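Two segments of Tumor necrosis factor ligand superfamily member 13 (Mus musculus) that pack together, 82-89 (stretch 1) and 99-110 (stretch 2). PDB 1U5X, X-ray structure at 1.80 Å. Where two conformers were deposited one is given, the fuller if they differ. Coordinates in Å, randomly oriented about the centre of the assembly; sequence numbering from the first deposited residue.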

# COMPACT_ATOMS: atom_id res chain seq x y z
N THR A 82 -8.12 4.52 -16.66
CA THR A 82 -7.95 3.85 -15.37
C THR A 82 -6.54 4.13 -14.87
O THR A 82 -5.59 4.07 -15.65
N LEU A 83 -6.42 4.45 -13.59
CA LEU A 83 -5.11 4.64 -12.98
C LEU A 83 -4.61 3.35 -12.35
O LEU A 83 -3.53 2.87 -12.66
N PHE A 84 -5.39 2.79 -11.45
CA PHE A 84 -5.08 1.49 -10.90
C PHE A 84 -6.32 0.81 -10.37
O PHE A 84 -7.35 1.44 -10.15
N ARG A 85 -6.21 -0.49 -10.12
CA ARG A 85 -7.30 -1.25 -9.49
C ARG A 85 -6.75 -2.21 -8.42
O ARG A 85 -5.60 -2.58 -8.44
N CYS A 86 -7.61 -2.57 -7.48
CA CYS A 86 -7.32 -3.56 -6.47
C CYS A 86 -8.31 -4.70 -6.69
O CYS A 86 -9.45 -4.43 -7.03
N ILE A 87 -7.87 -5.95 -6.57
CA ILE A 87 -8.78 -7.10 -6.78
C ILE A 87 -8.61 -8.14 -5.67
O ILE A 87 -7.48 -8.48 -5.35
N ARG A 88 -9.71 -8.68 -5.12
CA ARG A 88 -9.66 -9.67 -4.03
C ARG A 88 -10.74 -10.70 -4.19
O ARG A 88 -11.90 -10.33 -4.21
N SER A 89 -10.37 -11.98 -4.23
CA SER A 89 -11.36 -13.05 -4.11
C SER A 89 -11.88 -13.09 -2.66
O SER A 89 -11.14 -12.81 -1.70
N ASN A 99 -12.41 -8.74 3.85
CA ASN A 99 -11.14 -8.42 3.19
C ASN A 99 -11.01 -6.95 2.84
O ASN A 99 -11.89 -6.41 2.19
N SER A 100 -9.90 -6.32 3.23
CA SER A 100 -9.57 -5.00 2.76
C SER A 100 -8.77 -5.16 1.46
O SER A 100 -8.04 -6.12 1.27
N CYS A 101 -8.94 -4.21 0.56
CA CYS A 101 -8.21 -4.18 -0.68
C CYS A 101 -7.55 -2.82 -0.75
O CYS A 101 -8.21 -1.81 -0.87
N TYR A 102 -6.22 -2.80 -0.66
CA TYR A 102 -5.46 -1.54 -0.73
C TYR A 102 -4.64 -1.51 -2.02
O TYR A 102 -4.00 -2.50 -2.39
N SER A 103 -4.62 -0.35 -2.68
CA SER A 103 -3.66 -0.10 -3.79
C SER A 103 -3.34 1.36 -3.84
O SER A 103 -4.03 2.20 -3.24
N ALA A 104 -2.24 1.68 -4.50
CA ALA A 104 -1.77 3.06 -4.56
C ALA A 104 -0.71 3.18 -5.64
O ALA A 104 -0.06 2.21 -6.02
N GLY A 105 -0.55 4.38 -6.16
CA GLY A 105 0.51 4.67 -7.10
C GLY A 105 0.69 6.13 -7.36
O GLY A 105 -0.07 6.94 -6.82
N VAL A 106 1.68 6.45 -8.19
CA VAL A 106 2.02 7.84 -8.46
C VAL A 106 1.64 8.20 -9.87
O VAL A 106 2.03 7.50 -10.80
N PHE A 107 0.88 9.29 -10.00
CA PHE A 107 0.30 9.68 -11.28
C PHE A 107 0.32 11.17 -11.51
O PHE A 107 0.20 11.97 -10.57
N HIS A 108 0.50 11.55 -12.77
CA HIS A 108 0.44 12.93 -13.20
C HIS A 108 -1.03 13.24 -13.44
O HIS A 108 -1.68 12.60 -14.29
N LEU A 109 -1.54 14.19 -12.66
CA LEU A 109 -2.92 14.64 -12.74
C LEU A 109 -2.88 16.07 -13.26
O LEU A 109 -1.96 16.83 -12.97
N HIS A 110 -3.90 16.41 -14.05
CA HIS A 110 -3.99 17.69 -14.75
C HIS A 110 -5.17 18.47 -14.13
O HIS A 110 -6.19 17.89 -13.78

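A disulfide bond ties the two stretches together covalently: Cys86 SG and Cys101 SG lie 2.0 Å apart, with a chi3 of -96°, close to the right angle that a relaxed disulfide prefers. Both cysteines adopt the t rotamer, but they reach the bridge differently. The CA-to-CB bond of Cys86 points toward stretch 2, whereas that of Cys101 runs sideways. The bridge sits where the backbones draw close, the CA atoms of Cys86 and Ser103 being 5.7 Å apart. Tyr102 N approaches Cys86 SG at 3.4 Å and has no polar partner in the model; its side chain, in the t rotamer, points away from stretch 1.

Arg88 folds back over the disulfide. Its CA-to-CB bond points toward stretch 2, and with chi1 in m and chi2 between wells at -104°, the chain brings Arg88 CG to 3.2 Å from Cys101 SG, a sulfur that also lies over one face of the guanidinium. This course places Arg88 NE 3.1 Å from Ser100 O, at the edge of the guanidinium, where it donates a weak hydrogen bond with an N-H...O angle of 131°. It is the only hydrogen bond between the stretches. Nearby, Asn99, an m rotamer, also points in, and its CB lies 4.2 Å from Arg88 CD.

Beyond the disulfide, the contact becomes largely apolar. Phe84, pointing in as a p rotamer, lays one ring face over the backbone of stretch 2, with its CE2 3.9 Å from Ala104 N. Its CD2 is 3.3 Å from Ser103 OG, a t-rotamer hydroxyl that finds its hydrogen bond elsewhere in the structure. Gly105 lacks a side chain, and a CB modelled there would fall 3.0 Å from Phe107 CE2, so its absence leaves space for that ring.

Phe107, an m rotamer pointing toward stretch 1, meets Phe84 rim to rim. The ring centroids are 5.8 Å apart and the planes differ by just 13°, yet neither ring covers the other; the closest approach is 3.4 Å, from Phe84 CD1 to Phe107 CE2. One face of the Phe107 ring is instead covered by Leu83, whose CB stands 3.9 Å from the ring centroid, 12° off the normal, in a CH-pi contact. Leu83 points in as an mt rotamer, extending its CD1 to within 4.1 Å of Leu109 CD2. Leu109, also mt, starts sideways, but the end of its side chain comes nearer and extends the apolar packing past the aromatic pair.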

# COMPACT_ATOMS: atom_id res chain seq x y z
CB THR A 82 -8.18 2.34 -15.52
OG1 THR A 82 -9.50 2.09 -16.04
CG2 THR A 82 -8.12 1.63 -14.19
CB LEU A 83 -5.15 5.78 -11.99
CG LEU A 83 -5.54 7.15 -12.56
CD1 LEU A 83 -5.44 8.21 -11.46
CD2 LEU A 83 -4.71 7.55 -13.74
CB PHE A 84 -4.06 1.62 -9.77
CG PHE A 84 -4.50 2.46 -8.61
CD1 PHE A 84 -4.27 3.83 -8.63
CD2 PHE A 84 -5.10 1.90 -7.48
CE1 PHE A 84 -4.63 4.64 -7.55
CE2 PHE A 84 -5.45 2.70 -6.39
CZ PHE A 84 -5.21 4.08 -6.42
CB ARG A 85 -8.15 -1.94 -10.56
CG ARG A 85 -7.80 -3.39 -10.82
CD ARG A 85 -8.33 -4.02 -12.13
NE ARG A 85 -9.72 -3.72 -12.48
CZ ARG A 85 -10.13 -3.18 -13.63
NH1 ARG A 85 -9.27 -2.81 -14.58
NH2 ARG A 85 -11.43 -2.99 -13.84
CB CYS A 86 -7.50 -2.92 -5.11
SG CYS A 86 -6.90 -3.97 -3.81
CB ILE A 87 -8.55 -7.77 -8.17
CG1 ILE A 87 -8.55 -6.75 -9.30
CG2 ILE A 87 -9.63 -8.78 -8.44
CD1 ILE A 87 -7.84 -7.24 -10.49
CB ARG A 88 -9.94 -9.02 -2.67
CG ARG A 88 -8.86 -8.20 -2.15
CD ARG A 88 -8.05 -8.82 -1.03
NE ARG A 88 -6.85 -8.02 -0.85
CZ ARG A 88 -5.93 -7.79 -1.78
NH1 ARG A 88 -6.01 -8.35 -2.99
NH2 ARG A 88 -4.91 -6.99 -1.51
CB SER A 89 -10.75 -14.39 -4.50
OG SER A 89 -10.31 -14.34 -5.84
CB ASN A 99 -11.02 -9.22 1.88
CG ASN A 99 -10.53 -10.65 2.08
OD1 ASN A 99 -9.49 -10.88 2.70
ND2 ASN A 99 -11.25 -11.61 1.50
CB SER A 100 -8.78 -4.18 3.82
OG SER A 100 -7.61 -4.85 4.26
CB CYS A 101 -9.18 -4.40 -1.85
SG CYS A 101 -8.42 -5.18 -3.26
CB TYR A 102 -4.50 -1.45 0.47
CG TYR A 102 -3.65 -0.19 0.52
CD1 TYR A 102 -2.48 -0.09 -0.24
CD2 TYR A 102 -4.04 0.92 1.27
CE1 TYR A 102 -1.70 1.09 -0.23
CE2 TYR A 102 -3.24 2.08 1.28
CZ TYR A 102 -2.10 2.16 0.56
OH TYR A 102 -1.26 3.26 0.51
CB SER A 103 -4.22 -0.63 -5.12
OG SER A 103 -3.28 -0.51 -6.19
CB ALA A 104 -1.15 3.45 -3.23
CB VAL A 106 3.50 8.11 -8.25
CG1 VAL A 106 3.82 9.53 -8.55
CG2 VAL A 106 3.86 7.84 -6.82
CB PHE A 107 -1.15 9.20 -11.34
CG PHE A 107 -1.29 7.73 -11.13
CD1 PHE A 107 -1.11 6.87 -12.19
CD2 PHE A 107 -1.57 7.20 -9.86
CE1 PHE A 107 -1.20 5.50 -12.00
CE2 PHE A 107 -1.68 5.83 -9.68
CZ PHE A 107 -1.50 5.00 -10.76
CB HIS A 108 1.18 13.13 -14.50
CG HIS A 108 1.19 14.55 -14.98
ND1 HIS A 108 1.97 15.54 -14.42
CD2 HIS A 108 0.50 15.15 -15.98
CE1 HIS A 108 1.79 16.67 -15.07
NE2 HIS A 108 0.89 16.47 -16.02
CB LEU A 109 -3.60 14.55 -11.35
CG LEU A 109 -3.55 13.19 -10.66
CD1 LEU A 109 -4.32 13.19 -9.33
CD2 LEU A 109 -4.07 12.11 -11.53
CB HIS A 110 -4.21 17.44 -16.24
CG HIS A 110 -3.16 16.58 -16.89
ND1 HIS A 110 -2.45 16.99 -17.99
CD2 HIS A 110 -2.76 15.31 -16.63
CE1 HIS A 110 -1.64 16.02 -18.38
NE2 HIS A 110 -1.81 14.99 -17.57